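Local coordinates for glycosyl hydrolase family 62 protein (Coprinopsis cinerea, PDB 5B6T) that hydrolyses terminal alpha-L-arabinofuranosyl linkages, probably releasing arabinose side groups from arabinoxylan in plant hemicellulose, at residues I14-D19 against P303-L308; G25-S30 against L287-D292; H39-T44 against L52-F57. All blocks are in the same frame, centred on the assembly; numbering follows the deposited sequence.

Overall arrangement
The three contacts lie close together, where the first and last blades of a beta-propeller meet. Contacts 2 and 3 are buried; contact 1 is partly buried and lies farthest from the chain centre. Contacts 1 and 2 share the sheet in which strands 305-311 and 285-290 are neighbours. Contacts 2 and 3 share the sheet of strands 25-34 and 37-46, and Asp28 OD2 meets Ser43 OG between them. Contact 1 is a single backbone bridge with aliphatic packing. Contact 2 is mainly polar, with one bridging water, and has a small apolar patch. Contact 3 is regular hairpin pairing with an aromatic cluster on one face.

Contact 1 of 3, residues I14-D19 against P303-L308; sequences IGPKSD and PWKLGL
Ile14 and Leu306 face each other as a single antiparallel bridge, a hydrogen-bonded pair. Leu306 N donates to Ile14 O at 2.9 Å, and Ile14 N donates to Leu306 O at 3.2 Å. Both bonds are fairly straight, with N-H...O angles of 169° and 161°. Beyond this bridge the chain at Gly15 and Pro16 turns into a loop, and no further pair forms.

The two side chains of the bridge pack on each other. Their roots meet first: Ile14 CB is 4.1 Å from Leu306 CB. The far ends meet as well, with Ile14 CD1 4.1 Å from Leu306 CD1. CG of Leu306 stands anti to the carbonyl carbon and beside the backbone N (chi1 -52°), which places it 4.1 Å from Ile14 O. Both side chains are buried.

Glycoside hydrolase family 62 enzymes are five-bladed beta-propellers. Here strand 305-311, the last of the chain, lies between strands 7-9 and 285-290 in one sheet. That blade therefore combines both ends of the chain, the "molecular velcro" type of propeller closure. The Ile14 bridge prolongs the pairing beyond strand 7-9, after the backbone bonds of Leu308 with Ser10 and of Leu306 with Leu13.

Lys305 lies on the more open side. Its CB approaches Ile14 O at 3.5 Å, and its CG lies 4.3 Å from Gly15 CA. The aliphatic chain is extended up to CE, then bends at chi4. NZ comes within 4.3 Å of Pro16 CD, a loose approach. The Pro16 side chain also touches Ile26, and Leu306 touches both Ile26 and Pro29 of strand 25-34. Farther along the loop, Lys17 NZ bonds to Ala66 O and Asp19 OD2 to Tyr70 OH.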
ATOM      1  N   ILE A  14     -14.853   1.425   5.700  1.00  8.82           N
ATOM      2  CA  ILE A  14     -14.851   2.675   4.923  1.00  9.23           C
ATOM      3  C   ILE A  14     -15.227   2.380   3.465  1.00  9.00           C
ATOM      4  O   ILE A  14     -14.613   1.576   2.800  1.00  8.74           O
ATOM      5  CB  ILE A  14     -13.482   3.378   4.936  1.00  9.41           C
ATOM      6  CG1 ILE A  14     -13.102   3.815   6.350  1.00  9.47           C
ATOM      7  CG2 ILE A  14     -13.487   4.596   4.011  1.00  9.96           C
ATOM      8  CD1 ILE A  14     -11.639   4.192   6.503  1.00  9.55           C
ATOM      9  N   GLY A  15     -16.276   3.061   2.991  1.00  9.38           N
ATOM     10  CA  GLY A  15     -16.626   3.050   1.599  1.00  9.02           C
ATOM     11  C   GLY A  15     -16.888   4.464   1.101  1.00  9.03           C
ATOM     12  O   GLY A  15     -16.735   5.439   1.841  1.00  9.24           O
ATOM     13  N   PRO A  16     -17.278   4.572  -0.175  1.00  9.44           N
ATOM     14  CA  PRO A  16     -17.478   5.863  -0.800  1.00  9.69           C
ATOM     15  C   PRO A  16     -18.602   6.652  -0.145  1.00 10.09           C
ATOM     16  O   PRO A  16     -19.545   6.082   0.373  1.00 10.03           O
ATOM     17  CB  PRO A  16     -17.891   5.509  -2.229  1.00 10.08           C
ATOM     18  CG  PRO A  16     -17.393   4.158  -2.477  1.00 10.15           C
ATOM     19  CD  PRO A  16     -17.415   3.464  -1.139  1.00  9.51           C
ATOM     20  N   LYS A  17     -18.502   7.973  -0.227  1.00  9.86           N
ATOM     21  CA  LYS A  17     -19.606   8.838   0.170  1.00 10.50           C
ATOM     22  C   LYS A  17     -20.661   8.840  -0.920  1.00 10.27           C
ATOM     23  O   LYS A  17     -20.396   8.487  -2.064  1.00  9.98           O
ATOM     24  CB  LYS A  17     -19.114  10.262   0.389  1.00 11.01           C
ATOM     25  CG  LYS A  17     -18.103  10.373   1.518  1.00 12.31           C
ATOM     26  CD  LYS A  17     -18.720  10.023   2.868  1.00 13.88           C
ATOM     27  CE  LYS A  17     -17.700  10.229   3.983  1.00 15.01           C
ATOM     28  NZ  LYS A  17     -18.156   9.644   5.254  1.00 16.74           N
ATOM     29  N   SER A  18     -21.890   9.184  -0.529  1.00 10.49           N
ATOM     30  CA  SER A  18     -22.961   9.399  -1.482  0.50 11.09           C
ATOM     31  C   SER A  18     -23.004  10.870  -1.838  1.00 11.69           C
ATOM     32  O   SER A  18     -23.732  11.634  -1.238  1.00 15.32           O
ATOM     33  CB  SER A  18     -24.298   8.983  -0.899  0.50 10.91           C
ATOM     34  OG  SER A  18     -25.275   9.055  -1.909  0.50 11.07           O
ATOM     35  N   ASP A  19     -22.165  11.260  -2.771  1.00 10.92           N
ATOM     36  CA  ASP A  19     -22.079  12.634  -3.250  1.00 10.21           C
ATOM     37  C   ASP A  19     -21.971  12.609  -4.755  1.00  9.65           C
ATOM     38  O   ASP A  19     -21.995  11.523  -5.393  1.00 10.42           O
ATOM     39  CB  ASP A  19     -20.929  13.371  -2.555  1.00  9.85           C
ATOM     40  CG  ASP A  19     -19.541  12.775  -2.853  1.00  9.92           C
ATOM     41  OD1 ASP A  19     -19.365  12.155  -3.913  1.00  9.57           O
ATOM     42  OD2 ASP A  19     -18.639  13.011  -2.008  1.00 10.20           O
ATOM     43  N   PRO A 303     -16.885  -2.351  -6.375  1.00 10.07           N
ATOM     44  CA  PRO A 303     -17.178  -1.686  -5.105  1.00  9.59           C
ATOM     45  C   PRO A 303     -16.247  -2.073  -3.952  1.00  8.83           C
ATOM     46  O   PRO A 303     -16.668  -2.638  -2.945  1.00  9.36           O
ATOM     47  CB  PRO A 303     -18.638  -2.098  -4.842  1.00  9.59           C
ATOM     48  CG  PRO A 303     -18.744  -3.435  -5.471  1.00 10.10           C
ATOM     49  CD  PRO A 303     -17.883  -3.400  -6.693  1.00 10.13           C
ATOM     50  N   TRP A 304     -14.995  -1.680  -4.082  1.00  8.84           N
ATOM     51  CA  TRP A 304     -14.000  -1.912  -3.009  1.00  8.51           C
ATOM     52  C   TRP A 304     -14.316  -1.077  -1.783  1.00  8.62           C
ATOM     53  O   TRP A 304     -14.680   0.096  -1.890  1.00  8.14           O
ATOM     54  CB  TRP A 304     -12.575  -1.583  -3.478  1.00  8.60           C
ATOM     55  CG  TRP A 304     -12.087  -2.420  -4.601  1.00  8.44           C
ATOM     56  CD1 TRP A 304     -12.110  -2.094  -5.911  1.00  8.95           C
ATOM     57  CD2 TRP A 304     -11.487  -3.717  -4.517  1.00  8.55           C
ATOM     58  NE1 TRP A 304     -11.548  -3.090  -6.660  1.00  8.23           N
ATOM     59  CE2 TRP A 304     -11.166  -4.111  -5.824  1.00  8.28           C
ATOM     60  CE3 TRP A 304     -11.201  -4.584  -3.466  1.00  8.43           C
ATOM     61  CZ2 TRP A 304     -10.589  -5.353  -6.116  1.00  8.41           C
ATOM     62  CZ3 TRP A 304     -10.595  -5.811  -3.745  1.00  8.78           C
ATOM     63  CH2 TRP A 304     -10.305  -6.192  -5.060  1.00  8.41           C
ATOM     64  N   LYS A 305     -14.122  -1.689  -0.611  1.00  8.75           N
ATOM     65  CA  LYS A 305     -14.271  -1.028   0.696  1.00  9.15           C
ATOM     66  C   LYS A 305     -13.091  -1.457   1.549  1.00  8.48           C
ATOM     67  O   LYS A 305     -12.488  -2.496   1.299  1.00  8.38           O
ATOM     68  CB  LYS A 305     -15.611  -1.403   1.354  1.00 10.20           C
ATOM     69  CG  LYS A 305     -16.804  -1.066   0.445  1.00 11.72           C
ATOM     70  CD  LYS A 305     -18.128  -1.485   1.017  1.00 13.41           C
ATOM     71  CE  LYS A 305     -19.184  -1.570  -0.061  1.00 14.16           C
ATOM     72  NZ  LYS A 305     -19.413  -0.303  -0.831  1.00 15.08           N
ATOM     73  N   LEU A 306     -12.771  -0.650   2.546  1.00  8.16           N
ATOM     74  CA  LEU A 306     -11.642  -0.936   3.439  1.00  8.15           C
ATOM     75  C   LEU A 306     -12.135  -1.665   4.683  1.00  8.24           C
ATOM     76  O   LEU A 306     -13.133  -1.259   5.288  1.00  8.39           O
ATOM     77  CB  LEU A 306     -10.943   0.366   3.852  1.00  8.34           C
ATOM     78  CG  LEU A 306     -10.530   1.319   2.715  1.00  8.19           C
ATOM     79  CD1 LEU A 306      -9.719   2.474   3.254  1.00  8.21           C
ATOM     80  CD2 LEU A 306      -9.782   0.591   1.606  1.00  8.27           C
ATOM     81  N   GLY A 307     -11.406  -2.700   5.056  1.00  8.01           N
ATOM     82  CA  GLY A 307     -11.557  -3.397   6.329  1.00  8.11           C
ATOM     83  C   GLY A 307     -10.237  -3.579   7.043  1.00  8.13           C
ATOM     84  O   GLY A 307      -9.166  -3.164   6.540  1.00  7.85           O
ATOM     85  N   LEU A 308     -10.297  -4.174   8.235  1.00  7.73           N
ATOM     86  CA  LEU A 308      -9.115  -4.295   9.069  1.00  7.78           C
ATOM     87  C   LEU A 308      -8.977  -5.722   9.565  1.00  8.07           C
ATOM     88  O   LEU A 308      -9.915  -6.235  10.182  1.00  8.25           O
ATOM     89  CB  LEU A 308      -9.230  -3.383  10.276  1.00  8.19           C
ATOM     90  CG  LEU A 308      -7.991  -3.258  11.163  1.00  8.55           C
ATOM     91  CD1 LEU A 308      -6.835  -2.627  10.405  1.00  8.72           C
ATOM     92  CD2 LEU A 308      -8.288  -2.443  12.415  1.00  9.43           C
TER

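Contact 2 of 3, residues G25-S30 against L287-D292; sequences GIKDPS and LYQGLD
Asp28 and Gln289 make the direct hydrogen bond of this contact. Asp28 N donates to Gln289 OE1 at 2.9 Å, with an N-H...O angle of 145°. The donor stands above the amide plane, 42° out of it. CG of Gln289 sits between its own backbone N and carbonyl carbon (chi1 61°), and the chain beyond is extended toward the corner at Asp28.

Other contacts around this amide are close. Lys27 CB lies only 3.0 Å from Gln289 OE1, which is tight. Asp28 OD1 is 3.3 Å from the same oxygen; both are acceptors, and no bond joins them.

A water links the polar ends. It accepts from Gln289 NE2 at 3.1 Å and bonds Asp28 OD1 at 2.7 Å; its bond to Lys27 NZ is weak. NE2 also bonds Ser264 OG. With OE1 held by Asp28 N, the amide is gripped at both ends, which should fix its rotation. Lys27 NZ has its strongest partner in Tyr299 OH, and Asp28 OD2 in Ser43 OG. Lys27 NZ and Asp28 OD2 also bond a glycerol, probably from the crystallisation liquor, which may mark a pocket for the sugar.

Apolar packing lies beyond the corner. Pro29 CB touches Leu287 CD2 at 3.8 Å, and Pro29 CG lies 4.0 Å from Leu287 CG.

Asp28 has a left-handed backbone conformation. The strand thus turns a corner between 25-27 and 29-30. Strand 37-46 pairs with both parts, while Leu306 packs against Ile26 and Pro29. The contact joins the edge strand 25-34 of one propeller blade to strand 285-290 of the neighbouring sheet, which holds strand 305-311.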
ATOM      1  N   GLY A  25     -15.269   2.774  -5.715  1.00  9.12           N
ATOM      2  CA  GLY A  25     -14.411   2.042  -4.799  1.00  8.92           C
ATOM      3  C   GLY A  25     -13.515   2.992  -4.004  1.00  8.23           C
ATOM      4  O   GLY A  25     -13.082   4.031  -4.514  1.00  8.50           O
ATOM      5  N   ILE A  26     -13.226   2.626  -2.756  1.00  8.07           N
ATOM      6  CA  ILE A  26     -12.181   3.284  -1.942  1.00  8.03           C
ATOM      7  C   ILE A  26     -11.106   2.234  -1.777  1.00  7.69           C
ATOM      8  O   ILE A  26     -11.397   1.115  -1.386  1.00  7.89           O
ATOM      9  CB  ILE A  26     -12.701   3.741  -0.572  1.00  8.37           C
ATOM     10  CG1 ILE A  26     -13.816   4.757  -0.758  1.00  8.49           C
ATOM     11  CG2 ILE A  26     -11.592   4.276   0.313  1.00  7.96           C
ATOM     12  CD1 ILE A  26     -13.423   6.027  -1.443  1.00  8.87           C
ATOM     13  N   LYS A  27      -9.865   2.590  -2.137  1.00  7.58           N
ATOM     14  CA  LYS A  27      -8.862   1.598  -2.471  1.00  7.15           C
ATOM     15  C   LYS A  27      -7.463   1.948  -1.937  1.00  6.91           C
ATOM     16  O   LYS A  27      -7.169   3.082  -1.595  1.00  7.02           O
ATOM     17  CB  LYS A  27      -8.765   1.479  -3.994  1.00  7.15           C
ATOM     18  CG  LYS A  27     -10.031   0.968  -4.658  1.00  7.30           C
ATOM     19  CD  LYS A  27      -9.781   0.659  -6.126  1.00  7.74           C
ATOM     20  CE  LYS A  27      -8.957  -0.597  -6.298  1.00  7.94           C
ATOM     21  NZ  LYS A  27      -8.514  -0.743  -7.707  1.00  8.37           N
ATOM     22  N   ASP A  28      -6.606   0.935  -1.912  1.00  6.67           N
ATOM     23  CA  ASP A  28      -5.168   1.115  -1.831  1.00  6.47           C
ATOM     24  C   ASP A  28      -4.706   1.959  -0.620  1.00  6.33           C
ATOM     25  O   ASP A  28      -3.900   2.883  -0.785  1.00  6.36           O
ATOM     26  CB  ASP A  28      -4.641   1.781  -3.118  1.00  6.60           C
ATOM     27  CG  ASP A  28      -5.239   1.219  -4.393  1.00  7.01           C
ATOM     28  OD1 ASP A  28      -5.425   0.002  -4.467  1.00  7.44           O
ATOM     29  OD2 ASP A  28      -5.483   2.055  -5.321  1.00  7.00           O
ATOM     30  N   PRO A  29      -5.185   1.645   0.601  1.00  6.43           N
ATOM     31  CA  PRO A  29      -4.978   2.567   1.701  1.00  6.72           C
ATOM     32  C   PRO A  29      -3.554   2.645   2.211  1.00  6.67           C
ATOM     33  O   PRO A  29      -2.844   1.632   2.252  1.00  6.66           O
ATOM     34  CB  PRO A  29      -5.883   1.998   2.821  1.00  6.77           C
ATOM     35  CG  PRO A  29      -5.991   0.542   2.486  1.00  6.91           C
ATOM     36  CD  PRO A  29      -6.028   0.495   0.998  1.00  6.73           C
ATOM     37  N   SER A  30      -3.176   3.842   2.668  1.00  6.68           N
ATOM     38  CA  SER A  30      -1.997   4.054   3.467  1.00  6.29           C
ATOM     39  C   SER A  30      -2.429   4.631   4.824  1.00  6.59           C
ATOM     40  O   SER A  30      -3.366   5.413   4.889  1.00  6.91           O
ATOM     41  CB  SER A  30      -1.058   5.039   2.768  1.00  6.41           C
ATOM     42  OG  SER A  30       0.200   5.083   3.423  1.00  6.16           O
ATOM     43  N   LEU A 287      -4.734  -3.114   7.209  1.00  6.69           N
ATOM     44  CA  LEU A 287      -5.833  -2.338   6.634  1.00  6.92           C
ATOM     45  C   LEU A 287      -5.831  -2.656   5.142  1.00  6.99           C
ATOM     46  O   LEU A 287      -4.814  -2.470   4.485  1.00  7.51           O
ATOM     47  CB  LEU A 287      -5.585  -0.844   6.886  1.00  7.22           C
ATOM     48  CG  LEU A 287      -6.687   0.104   6.380  1.00  7.34           C
ATOM     49  CD1 LEU A 287      -8.034  -0.054   7.047  1.00  7.48           C
ATOM     50  CD2 LEU A 287      -6.181   1.532   6.550  1.00  7.47           C
ATOM     51  N   TYR A 288      -6.941  -3.175   4.628  1.00  6.85           N
ATOM     52  CA  TYR A 288      -6.935  -3.752   3.284  1.00  6.75           C
ATOM     53  C   TYR A 288      -8.212  -3.363   2.555  1.00  6.85           C
ATOM     54  O   TYR A 288      -9.150  -2.817   3.161  1.00  7.20           O
ATOM     55  CB  TYR A 288      -6.788  -5.261   3.392  1.00  7.12           C
ATOM     56  CG  TYR A 288      -8.049  -5.978   3.833  1.00  6.91           C
ATOM     57  CD1 TYR A 288      -8.436  -6.030   5.182  1.00  7.30           C
ATOM     58  CD2 TYR A 288      -8.846  -6.639   2.918  1.00  7.12           C
ATOM     59  CE1 TYR A 288      -9.586  -6.679   5.584  1.00  7.47           C
ATOM     60  CE2 TYR A 288      -9.997  -7.292   3.311  1.00  7.92           C
ATOM     61  CZ  TYR A 288     -10.371  -7.309   4.646  1.00  7.83           C
ATOM     62  OH  TYR A 288     -11.501  -8.009   5.041  1.00  8.72           O
ATOM     63  N   GLN A 289      -8.259  -3.675   1.271  1.00  6.88           N
ATOM     64  CA  GLN A 289      -9.471  -3.545   0.497  1.00  7.18           C
ATOM     65  C   GLN A 289     -10.060  -4.896   0.133  1.00  7.11           C
ATOM     66  O   GLN A 289      -9.342  -5.837  -0.270  1.00  7.07           O
ATOM     67  CB  GLN A 289      -9.256  -2.735  -0.797  1.00  7.21           C
ATOM     68  CG  GLN A 289      -8.252  -3.343  -1.773  1.00  7.37           C
ATOM     69  CD  GLN A 289      -7.987  -2.500  -2.994  1.00  7.35           C
ATOM     70  OE1 GLN A 289      -8.112  -1.268  -2.982  1.00  7.65           O
ATOM     71  NE2 GLN A 289      -7.581  -3.174  -4.079  1.00  7.58           N
ATOM     72  N   GLY A 290     -11.391  -4.976   0.272  1.00  7.38           N
ATOM     73  CA  GLY A 290     -12.171  -6.151  -0.078  1.00  7.99           C
ATOM     74  C   GLY A 290     -13.404  -5.728  -0.828  1.00  8.41           C
ATOM     75  O   GLY A 290     -13.679  -4.537  -0.984  1.00  8.21           O
ATOM     76  N   LEU A 291     -14.161  -6.709  -1.316  1.00  8.94           N
ATOM     77  CA  LEU A 291     -15.400  -6.416  -2.017  1.00 10.23           C
ATOM     78  C   LEU A 291     -16.327  -7.617  -2.031  1.00 10.77           C
ATOM     79  O   LEU A 291     -15.924  -8.757  -1.766  1.00 10.59           O
ATOM     80  CB  LEU A 291     -15.148  -5.916  -3.439  1.00 11.20           C
ATOM     81  CG  LEU A 291     -14.910  -6.961  -4.534  1.00 11.26           C
ATOM     82  CD1 LEU A 291     -14.802  -6.240  -5.841  1.00 11.98           C
ATOM     83  CD2 LEU A 291     -13.672  -7.802  -4.308  1.00 11.50           C
ATOM     84  N   ASP A 292     -17.598  -7.355  -2.318  1.00 12.08           N
ATOM     85  CA  ASP A 292     -18.584  -8.427  -2.396  1.00 13.79           C
ATOM     86  C   ASP A 292     -18.153  -9.453  -3.467  1.00 13.61           C
ATOM     87  O   ASP A 292     -17.824  -9.083  -4.585  1.00 14.31           O
ATOM     88  CB  ASP A 292     -19.932  -7.795  -2.738  1.00 15.09           C
ATOM     89  CG  ASP A 292     -21.082  -8.791  -2.855  1.00 17.86           C
ATOM     90  OD1 ASP A 292     -20.906  -9.975  -3.127  1.00 18.46           O
ATOM     91  OD2 ASP A 292     -22.217  -8.311  -2.740  1.00 22.45           O
TER
HETATM   92  O   HOH W   1      -5.936  -1.915  -6.329  1.00  8.26           O

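Contact 3 of 3, residues H39-T44 against L52-F57; sequences HVFAST and LVYISF
His39 and Tyr54 meet rim to rim on one face of a beta hairpin. His39 ND1 and Tyr54 OH share a hydrogen bond of 2.7 Å, and either may be the donor. The two side chains lie side by side and point the same way, with ring planes 22° apart. The Tyr54 ring also crosses Phe41. Its CD1 lies over one face of the Phe41 ring, offset toward the rim, 3.4 Å from Phe41 CZ; the planes are 47° apart. Tyr54 CG is anti to its backbone N (chi1 168°), which sets the base of the ring on the His39 side of CB.

Val40, Ala42, Val53 and Ile55 share the opposite, aliphatic face; Thr44 and the Phe57 ring pack beside it. Ala42 CB lies 4.1 Å from Val53 CG1, and Thr44 CG2 3.9 Å from the same atom. Val40 CG2 reaches Phe57 CE1 at 3.8 Å.

Backbone bonds join the two strands. Val40 pairs with Ile55, and Ala42 with Val53, each by two hydrogen bonds. Val40 N to Ile55 O is 2.8 Å.

Strands 25-34 and 68-70 flank the hairpin in this propeller blade. Phe41 packs on Pro84 and Val86 of strand 82-89, in the next sheet along the chain. Behind His39, NE2 bonds His34 O.

With both ring nitrogens bonded, the imidazole is probably fixed in rotation. The Tyr54 hydroxyl thus finds a polar partner beside the packed rings of this face.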
ATOM      1  N   HIS A  39      -4.791   8.555  10.313  1.00  7.49           N
ATOM      2  CA  HIS A  39      -4.708   9.338   9.086  1.00  7.56           C
ATOM      3  C   HIS A  39      -4.637   8.324   7.955  1.00  7.23           C
ATOM      4  O   HIS A  39      -3.639   7.621   7.810  1.00  7.89           O
ATOM      5  CB  HIS A  39      -3.470  10.232   9.081  1.00  7.69           C
ATOM      6  CG  HIS A  39      -3.406  11.123  10.268  1.00  8.34           C
ATOM      7  ND1 HIS A  39      -3.898  12.407  10.280  1.00  8.40           N
ATOM      8  CD2 HIS A  39      -2.970  10.879  11.524  1.00  8.44           C
ATOM      9  CE1 HIS A  39      -3.742  12.932  11.484  1.00  8.73           C
ATOM     10  NE2 HIS A  39      -3.194  12.015  12.264  1.00  8.50           N
ATOM     11  N   VAL A  40      -5.706   8.249   7.173  1.00  6.95           N
ATOM     12  CA  VAL A  40      -5.776   7.298   6.091  1.00  7.05           C
ATOM     13  C   VAL A  40      -5.780   8.072   4.764  1.00  6.71           C
ATOM     14  O   VAL A  40      -6.546   9.039   4.595  1.00  7.16           O
ATOM     15  CB  VAL A  40      -7.036   6.416   6.193  1.00  7.38           C
ATOM     16  CG1 VAL A  40      -7.259   5.562   4.936  1.00  7.99           C
ATOM     17  CG2 VAL A  40      -6.997   5.552   7.465  1.00  7.51           C
ATOM     18  N   PHE A  41      -4.936   7.645   3.839  1.00  6.68           N
ATOM     19  CA  PHE A  41      -4.979   8.125   2.454  1.00  6.70           C
ATOM     20  C   PHE A  41      -5.387   6.980   1.576  1.00  6.75           C
ATOM     21  O   PHE A  41      -4.936   5.864   1.787  1.00  6.95           O
ATOM     22  CB  PHE A  41      -3.592   8.639   2.035  1.00  6.78           C
ATOM     23  CG  PHE A  41      -3.127   9.810   2.838  1.00  6.83           C
ATOM     24  CD1 PHE A  41      -2.636   9.656   4.123  1.00  6.95           C
ATOM     25  CD2 PHE A  41      -3.229  11.089   2.310  1.00  6.98           C
ATOM     26  CE1 PHE A  41      -2.271  10.764   4.881  1.00  7.26           C
ATOM     27  CE2 PHE A  41      -2.817  12.179   3.044  1.00  7.43           C
ATOM     28  CZ  PHE A  41      -2.321  12.014   4.316  1.00  7.63           C
ATOM     29  N   ALA A  42      -6.269   7.235   0.600  1.00  6.53           N
ATOM     30  CA  ALA A  42      -6.771   6.160  -0.237  1.00  6.83           C
ATOM     31  C   ALA A  42      -7.002   6.672  -1.639  1.00  6.81           C
ATOM     32  O   ALA A  42      -7.165   7.888  -1.833  1.00  7.04           O
ATOM     33  CB  ALA A  42      -8.073   5.616   0.359  1.00  6.74           C
ATOM     34  N   SER A  43      -7.019   5.739  -2.597  1.00  6.68           N
ATOM     35  CA  SER A  43      -7.498   6.049  -3.949  1.00  7.31           C
ATOM     36  C   SER A  43      -9.014   6.127  -3.976  1.00  7.34           C
ATOM     37  O   SER A  43      -9.693   5.296  -3.402  1.00  7.86           O
ATOM     38  CB  SER A  43      -7.092   4.969  -4.957  1.00  7.40           C
ATOM     39  OG  SER A  43      -5.709   4.734  -4.891  1.00  7.62           O
ATOM     40  N   THR A  44      -9.547   7.128  -4.677  1.00  7.61           N
ATOM     41  CA  THR A  44     -10.940   7.076  -5.138  1.00  7.97           C
ATOM     42  C   THR A  44     -10.958   6.453  -6.531  1.00  8.06           C
ATOM     43  O   THR A  44     -10.127   6.823  -7.378  1.00  7.83           O
ATOM     44  CB  THR A  44     -11.585   8.473  -5.163  1.00  8.23           C
ATOM     45  OG1 THR A  44     -10.909   9.348  -6.097  1.00  8.81           O
ATOM     46  CG2 THR A  44     -11.524   9.113  -3.799  1.00  8.37           C
ATOM     47  N   LEU A  52      -7.242  10.958  -5.078  1.00  8.24           N
ATOM     48  CA  LEU A  52      -6.850  10.589  -3.723  1.00  7.79           C
ATOM     49  C   LEU A  52      -7.710  11.320  -2.713  1.00  8.08           C
ATOM     50  O   LEU A  52      -8.103  12.466  -2.918  1.00  8.04           O
ATOM     51  CB  LEU A  52      -5.378  10.958  -3.475  1.00  7.78           C
ATOM     52  CG  LEU A  52      -4.324  10.257  -4.346  1.00  7.66           C
ATOM     53  CD1 LEU A  52      -2.920  10.818  -4.109  1.00  7.82           C
ATOM     54  CD2 LEU A  52      -4.292   8.755  -4.106  1.00  7.79           C
ATOM     55  N   VAL A  53      -7.941  10.638  -1.599  1.00  7.41           N
ATOM     56  CA  VAL A  53      -8.715  11.202  -0.492  1.00  7.84           C
ATOM     57  C   VAL A  53      -7.973  10.978   0.841  1.00  7.46           C
ATOM     58  O   VAL A  53      -7.277   9.963   1.022  1.00  7.50           O
ATOM     59  CB  VAL A  53     -10.134  10.607  -0.494  1.00  7.96           C
ATOM     60  CG1 VAL A  53     -10.121   9.123  -0.211  1.00  8.03           C
ATOM     61  CG2 VAL A  53     -11.052  11.378   0.451  1.00  8.34           C
ATOM     62  N   TYR A  54      -8.143  11.945   1.752  1.00  7.34           N
ATOM     63  CA  TYR A  54      -7.618  11.918   3.095  1.00  7.54           C
ATOM     64  C   TYR A  54      -8.797  11.772   4.057  1.00  8.07           C
ATOM     65  O   TYR A  54      -9.840  12.451   3.904  1.00  7.90           O
ATOM     66  CB  TYR A  54      -6.854  13.202   3.396  1.00  7.44           C
ATOM     67  CG  TYR A  54      -6.506  13.424   4.840  1.00  7.98           C
ATOM     68  CD1 TYR A  54      -5.510  12.666   5.456  1.00  7.85           C
ATOM     69  CD2 TYR A  54      -7.119  14.427   5.604  1.00  7.90           C
ATOM     70  CE1 TYR A  54      -5.172  12.860   6.782  1.00  8.34           C
ATOM     71  CE2 TYR A  54      -6.787  14.611   6.937  1.00  8.26           C
ATOM     72  CZ  TYR A  54      -5.796  13.846   7.524  1.00  8.30           C
ATOM     73  OH  TYR A  54      -5.456  14.047   8.849  1.00  8.94           O
ATOM     74  N   ILE A  55      -8.645  10.835   4.995  1.00  8.03           N
ATOM     75  CA  ILE A  55      -9.680  10.478   5.949  1.00  8.94           C
ATOM     76  C   ILE A  55      -9.038  10.418   7.326  1.00  9.54           C
ATOM     77  O   ILE A  55      -8.001   9.801   7.469  1.00  9.38           O
ATOM     78  CB  ILE A  55     -10.282   9.099   5.610  1.00  9.44           C
ATOM     79  CG1 ILE A  55     -10.627   8.989   4.106  1.00  9.68           C
ATOM     80  CG2 ILE A  55     -11.501   8.821   6.496  1.00  9.69           C
ATOM     81  CD1 ILE A  55     -11.019   7.580   3.658  1.00  9.97           C
ATOM     82  N   SER A  56      -9.622  11.057   8.341  1.00  9.69           N
ATOM     83  CA  SER A  56      -9.036  10.992   9.665  0.50  9.78           C
ATOM     84  C   SER A  56     -10.123  10.783  10.718  1.00 10.15           C
ATOM     85  O   SER A  56     -11.248  11.248  10.566  1.00 10.77           O
ATOM     86  CB  SER A  56      -8.182  12.239   9.940  0.50  9.79           C
ATOM     87  OG  SER A  56      -7.567  12.238  11.224  0.50  9.57           O
ATOM     88  N   PHE A  57      -9.765  10.045  11.752  1.00  9.56           N
ATOM     89  CA  PHE A  57     -10.717   9.641  12.790  1.00  9.86           C
ATOM     90  C   PHE A  57      -9.937   9.200  14.025  1.00 10.78           C
ATOM     91  O   PHE A  57      -8.790   8.745  13.941  1.00  9.83           O
ATOM     92  CB  PHE A  57     -11.639   8.503  12.283  1.00  9.84           C
ATOM     93  CG  PHE A  57     -10.921   7.397  11.569  1.00  9.33           C
ATOM     94  CD1 PHE A  57     -10.680   7.475  10.213  1.00  9.86           C
ATOM     95  CD2 PHE A  57     -10.477   6.276  12.266  1.00  9.36           C
ATOM     96  CE1 PHE A  57     -10.002   6.472   9.564  1.00  9.37           C
ATOM     97  CE2 PHE A  57      -9.801   5.269  11.622  1.00  9.57           C
ATOM     98  CZ  PHE A  57      -9.566   5.366  10.263  1.00  9.50           C
TER